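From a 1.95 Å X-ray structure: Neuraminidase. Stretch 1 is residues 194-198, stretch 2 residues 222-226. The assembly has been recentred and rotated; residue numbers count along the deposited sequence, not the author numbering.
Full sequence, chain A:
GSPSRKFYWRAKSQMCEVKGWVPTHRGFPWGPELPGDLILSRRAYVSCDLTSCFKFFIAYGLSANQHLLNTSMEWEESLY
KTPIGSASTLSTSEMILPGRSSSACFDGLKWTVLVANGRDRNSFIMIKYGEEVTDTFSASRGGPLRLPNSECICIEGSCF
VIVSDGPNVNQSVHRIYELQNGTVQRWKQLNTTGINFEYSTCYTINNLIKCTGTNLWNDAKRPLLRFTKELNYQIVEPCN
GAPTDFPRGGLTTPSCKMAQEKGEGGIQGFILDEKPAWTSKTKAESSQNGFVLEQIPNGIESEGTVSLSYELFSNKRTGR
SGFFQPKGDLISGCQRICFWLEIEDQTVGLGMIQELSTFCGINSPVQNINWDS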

# COMPACT_ATOMS: atom_id res chain seq x y z
N GLY A 194 -28.26 -39.07 -13.96
CA GLY A 194 -28.91 -39.40 -12.70
C GLY A 194 -28.52 -38.53 -11.52
O GLY A 194 -29.07 -38.68 -10.42
N ILE A 195 -27.57 -37.62 -11.72
CA ILE A 195 -27.16 -36.74 -10.64
C ILE A 195 -26.94 -35.31 -11.13
O ILE A 195 -27.09 -35.03 -12.31
CB ILE A 195 -25.86 -37.23 -9.93
CG1 ILE A 195 -24.63 -37.02 -10.82
CG2 ILE A 195 -25.99 -38.69 -9.52
CD1 ILE A 195 -23.30 -37.17 -10.07
N ASN A 196 -26.56 -34.44 -10.20
CA ASN A 196 -26.21 -33.05 -10.47
C ASN A 196 -24.90 -32.79 -9.71
O ASN A 196 -24.73 -33.29 -8.61
CB ASN A 196 -27.34 -32.13 -9.98
CG ASN A 196 -26.99 -30.66 -10.03
OD1 ASN A 196 -26.97 -29.98 -9.01
ND2 ASN A 196 -26.73 -30.16 -11.22
N PHE A 197 -23.99 -32.02 -10.31
CA PHE A 197 -22.64 -31.84 -9.76
C PHE A 197 -22.15 -30.39 -9.84
O PHE A 197 -21.27 -30.07 -10.66
CB PHE A 197 -21.65 -32.75 -10.51
CG PHE A 197 -20.39 -33.07 -9.72
CD1 PHE A 197 -19.35 -32.15 -9.65
CD2 PHE A 197 -20.26 -34.29 -9.04
CE1 PHE A 197 -18.19 -32.45 -8.92
CE2 PHE A 197 -19.12 -34.58 -8.31
CZ PHE A 197 -18.08 -33.66 -8.25
N GLU A 198 -22.72 -29.53 -9.02
CA GLU A 198 -22.39 -28.10 -8.99
C GLU A 198 -21.33 -27.80 -7.93
O GLU A 198 -21.09 -28.60 -7.03
CB GLU A 198 -23.64 -27.26 -8.66
CG GLU A 198 -24.85 -27.52 -9.56
CD GLU A 198 -24.68 -27.02 -10.98
OE1 GLU A 198 -23.95 -26.03 -11.20
OE2 GLU A 198 -25.30 -27.62 -11.88
N ARG A 222 -22.87 -35.84 -0.85
CA ARG A 222 -22.12 -35.08 -1.86
C ARG A 222 -21.43 -36.06 -2.77
O ARG A 222 -20.68 -36.90 -2.30
CB ARG A 222 -21.10 -34.17 -1.19
CG ARG A 222 -21.71 -33.16 -0.25
CD ARG A 222 -20.65 -32.26 0.34
NE ARG A 222 -21.20 -31.23 1.21
CZ ARG A 222 -21.79 -30.12 0.76
NH1 ARG A 222 -21.93 -29.92 -0.54
NH2 ARG A 222 -22.24 -29.21 1.62
N PRO A 223 -21.70 -35.97 -4.08
CA PRO A 223 -20.96 -36.80 -5.03
C PRO A 223 -19.49 -36.38 -5.10
O PRO A 223 -19.14 -35.21 -4.87
CB PRO A 223 -21.66 -36.51 -6.36
CG PRO A 223 -22.21 -35.13 -6.20
CD PRO A 223 -22.58 -34.99 -4.74
N LEU A 224 -18.63 -37.33 -5.43
CA LEU A 224 -17.20 -37.09 -5.48
C LEU A 224 -16.62 -37.41 -6.83
O LEU A 224 -17.03 -38.36 -7.50
CB LEU A 224 -16.49 -37.95 -4.44
CG LEU A 224 -16.98 -37.70 -3.02
CD1 LEU A 224 -16.39 -38.72 -2.07
CD2 LEU A 224 -16.61 -36.28 -2.59
N LEU A 225 -15.64 -36.61 -7.23
CA LEU A 225 -15.01 -36.83 -8.52
C LEU A 225 -13.51 -37.03 -8.29
O LEU A 225 -12.89 -36.31 -7.51
CB LEU A 225 -15.26 -35.63 -9.43
CG LEU A 225 -14.48 -35.54 -10.74
CD1 LEU A 225 -14.91 -36.60 -11.74
CD2 LEU A 225 -14.62 -34.13 -11.31
N ARG A 226 -12.95 -38.03 -8.96
CA ARG A 226 -11.51 -38.26 -8.96
C ARG A 226 -11.10 -38.32 -10.40
O ARG A 226 -11.70 -39.06 -11.19
CB ARG A 226 -11.17 -39.61 -8.31
CG ARG A 226 -11.60 -39.72 -6.85
CD ARG A 226 -11.83 -41.18 -6.48
NE ARG A 226 -12.24 -41.33 -5.08
CZ ARG A 226 -12.63 -42.47 -4.54
NH1 ARG A 226 -12.70 -43.57 -5.29
NH2 ARG A 226 -12.95 -42.52 -3.26

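No hydrogen bond joins these two stretches, and the contact even leaves a backbone carbonyl without a partner: Asn196 O, buried here, has no hydrogen-bonding partner anywhere in the model. Its nearest neighbour across the gap is a carbon, Pro223 CG, 3.9 Å from Asn196 O. The backbones stay well apart, with the closest CA atoms, Phe197 CA and Pro223 CA, separated by 7.1 Å, so side chains must bridge the space.

Phe197 does most of this work. Its CA-to-CB bond points sideways, but with chi1 at -157° (t) the ring comes nearer, and the residue has 78 Å² covered. Phe197 CD2 lies 3.5 Å from Pro223 CG, a close apolar contact, while Phe197 CZ reaches Leu225 CB at 3.6 Å. Between these, Phe197 CE2 passes 3.5 Å from Pro223 O and 4.0 Å from Leu224 N, the latter near the ring plane, at its edge.

Pro223 and Leu225 both point toward stretch 1, whereas the intervening Leu224 points away, the alternation expected of extended backbone. Ile195 adds a looser apolar contact, with Ile195 CD1 4.1 Å from Pro223 CB. Asn196 points away and bonds within its own stretch: Asn196 ND2 donates to Glu198 OE2 at 3.0 Å, with an N-H...acceptor angle of 153°.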